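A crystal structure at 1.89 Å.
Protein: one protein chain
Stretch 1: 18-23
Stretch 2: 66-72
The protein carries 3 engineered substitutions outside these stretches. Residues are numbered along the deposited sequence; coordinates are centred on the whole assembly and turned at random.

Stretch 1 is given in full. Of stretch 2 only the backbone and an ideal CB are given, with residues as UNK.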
# COMPACT_ATOMS: atom_id res chain seq x y z
N VAL B 18 7.17 -17.60 -5.91
CA VAL B 18 6.70 -16.42 -6.62
C VAL B 18 7.21 -16.46 -8.04
O VAL B 18 8.42 -16.44 -8.29
CB VAL B 18 7.12 -15.11 -5.93
CG1 VAL B 18 6.37 -13.94 -6.56
CG2 VAL B 18 6.84 -15.20 -4.43
N VAL B 19 6.28 -16.56 -8.99
CA VAL B 19 6.66 -16.60 -10.39
C VAL B 19 6.76 -15.17 -10.91
O VAL B 19 6.18 -14.26 -10.33
CB VAL B 19 5.67 -17.41 -11.25
CG1 VAL B 19 5.67 -18.90 -10.84
CG2 VAL B 19 4.29 -16.80 -11.19
N PRO B 20 7.54 -14.97 -11.98
CA PRO B 20 7.64 -13.65 -12.60
C PRO B 20 6.26 -13.06 -12.82
O PRO B 20 5.40 -13.71 -13.42
CB PRO B 20 8.32 -13.94 -13.93
CG PRO B 20 9.17 -15.12 -13.66
CD PRO B 20 8.43 -15.95 -12.62
N PRO B 21 6.03 -11.83 -12.33
CA PRO B 21 4.69 -11.26 -12.47
C PRO B 21 4.31 -10.96 -13.91
O PRO B 21 5.17 -10.64 -14.73
CB PRO B 21 4.78 -9.96 -11.65
CG PRO B 21 5.86 -10.25 -10.63
CD PRO B 21 6.88 -11.05 -11.42
N LEU B 22 3.02 -11.10 -14.21
CA LEU B 22 2.49 -10.78 -15.52
C LEU B 22 2.35 -9.27 -15.63
O LEU B 22 1.92 -8.60 -14.69
CB LEU B 22 1.10 -11.38 -15.69
CG LEU B 22 0.88 -12.59 -16.59
CD1 LEU B 22 -0.61 -12.71 -16.85
CD2 LEU B 22 1.68 -12.47 -17.89
N ASN B 23 2.71 -8.73 -16.79
CA ASN B 23 2.55 -7.30 -17.02
C ASN B 23 1.40 -7.08 -17.98
O ASN B 23 1.50 -7.42 -19.16
CB ASN B 23 3.84 -6.70 -17.58
CG ASN B 23 3.83 -5.17 -17.60
OD1 ASN B 23 2.83 -4.53 -17.29
ND2 ASN B 23 4.97 -4.59 -17.96
N UNK B 66 9.29 -16.04 -20.57
CA UNK B 66 8.13 -15.19 -20.72
C UNK B 66 7.12 -15.43 -19.61
O UNK B 66 6.75 -16.56 -19.31
CB UNK B 66 7.48 -15.42 -22.09
N UNK B 67 6.69 -14.35 -18.97
CA UNK B 67 5.81 -14.48 -17.82
C UNK B 67 4.47 -15.12 -18.18
O UNK B 67 3.93 -15.89 -17.40
CB UNK B 67 5.58 -13.11 -17.19
N UNK B 68 3.94 -14.81 -19.35
CA UNK B 68 2.65 -15.37 -19.75
C UNK B 68 2.76 -16.89 -19.91
O UNK B 68 1.83 -17.62 -19.60
CB UNK B 68 2.17 -14.73 -21.05
N UNK B 69 3.89 -17.36 -20.41
CA UNK B 69 4.09 -18.80 -20.51
C UNK B 69 4.05 -19.38 -19.09
O UNK B 69 3.39 -20.40 -18.84
CB UNK B 69 5.41 -19.13 -21.21
N UNK B 70 4.75 -18.73 -18.17
CA UNK B 70 4.91 -19.29 -16.82
C UNK B 70 3.59 -19.36 -16.07
O UNK B 70 3.25 -20.41 -15.49
CB UNK B 70 5.91 -18.46 -16.02
N UNK B 71 2.81 -18.29 -16.12
CA UNK B 71 1.51 -18.23 -15.46
C UNK B 71 0.52 -19.24 -16.04
O UNK B 71 -0.54 -19.47 -15.45
CB UNK B 71 0.93 -16.82 -15.57
N UNK B 72 0.86 -19.80 -17.20
CA UNK B 72 0.02 -20.78 -17.87
C UNK B 72 0.33 -22.23 -17.46
O UNK B 72 -0.48 -23.13 -17.67
CB UNK B 72 0.18 -20.63 -19.38

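Position 66 has phi/psi of -76/129, outside the helical region, whereas 67 has -63/-37, so 66 sits at the N-cap. Its CA-to-CB bond points away from stretch 1, and nothing there lies within 5.5 Å of the ideal CB. Short polar residues such as Ser, Thr, Asp or Asn suit a place before free backbone amides. The deposited residue is Asn66, which makes no contact with stretch 1; the backbone O of Asn66 accepts a hydrogen bond from the backbone N of position 70 at 3.2 Å, opening the helical pattern.

Position 67 faces stretch 1 closely. CA-to-CB points toward it, and the ideal CB is 3.5 Å from Pro21 O, 3.8 Å from Pro20 O and 4.0 Å from Leu22 CD2. With three groups already at contact distance, a small side chain is the safest expectation: Ala, perhaps Gly or Ser, the last having carbonyl oxygens nearby. The residue is Ala67. Its CB packs against Leu22 CD2 at 4.0 Å and Pro20 CB at 4.3 Å, so the methyl group alone fills the place and lets the backbones come near, with the CA atoms of Ala67 and Leu22 5.5 Å apart.

At 68 the bond runs sideways, and Leu22 CD2 lies 3.9 Å from the ideal CB. One apolar methyl group is on offer, with no polar partner near, so Ala would suffice and a longer chain could lead off past the contact. Ala68 is found, its CB touching Leu22 CD2 at 3.9 Å; the same CD2 is 3.6 Å from Ala68 N, resting on the first turn.

Position 69 points away and finds nothing within 5.5 Å. Stretch 1 sets no demand, though an acidic residue is common in a helix's first turn. Asp69, with chi1 m, makes no contact across.

Position 70 points toward stretch 1 but with room: the ideal CB is 4.9 Å from both Val19 CB and Pro20 CD. The gap and its apolar lining favour Val, Ile, Leu or Met. Ile70 (chi1 m, chi2 t) fills it with both branches: CG2 reaches Val19 CB at 3.7 Å, while CD1 reaches Pro20 CG at 3.9 Å.

Position 71 also points toward stretch 1, its ideal CB 4.3 Å from Leu22 CG. Beyond lie the carbonyl of Pro20 and the CG2 methyl group of Val19, so a side chain able to donate a hydrogen bond while offering an apolar surface would fit: His, Gln, Lys or Trp. His71 (chi1 m) does both. NE2 donates to Pro20 O at 2.7 Å, with an N-H...O angle of 145°, and the oxygen lies near the ring plane, as an in-plane N-H requires. Leu22 CG sits over one ring face, 3.8 Å from the centroid and 9° off the normal, a CH-pi contact. Val19 CG2 approaches NE2 at 3.6 Å obliquely.

Position 72 is out of reach of stretch 1, which leaves the choice open. It is Ala72, whose N donates to Asp69 O at 3.1 Å.

Stretch 2 66-72: NAADIHA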
# COMPACT_ATOMS: atom_id res chain seq x y z
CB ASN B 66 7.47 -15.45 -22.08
CG ASN B 66 6.26 -14.57 -22.32
OD1 ASN B 66 6.40 -13.44 -22.77
ND2 ASN B 66 5.09 -15.08 -22.02
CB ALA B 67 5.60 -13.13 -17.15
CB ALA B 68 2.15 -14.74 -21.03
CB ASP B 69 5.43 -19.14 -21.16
CG ASP B 69 5.44 -18.91 -22.66
OD1 ASP B 69 4.38 -19.07 -23.31
OD2 ASP B 69 6.52 -18.56 -23.20
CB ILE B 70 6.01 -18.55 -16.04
CG1 ILE B 70 7.37 -18.81 -16.70
CG2 ILE B 70 6.03 -19.01 -14.57
CD1 ILE B 70 8.47 -17.88 -16.28
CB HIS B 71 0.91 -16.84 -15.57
CG HIS B 71 1.53 -15.84 -14.65
ND1 HIS B 71 0.79 -15.11 -13.75
CD2 HIS B 71 2.82 -15.46 -14.48
CE1 HIS B 71 1.59 -14.30 -13.08
NE2 HIS B 71 2.83 -14.49 -13.50
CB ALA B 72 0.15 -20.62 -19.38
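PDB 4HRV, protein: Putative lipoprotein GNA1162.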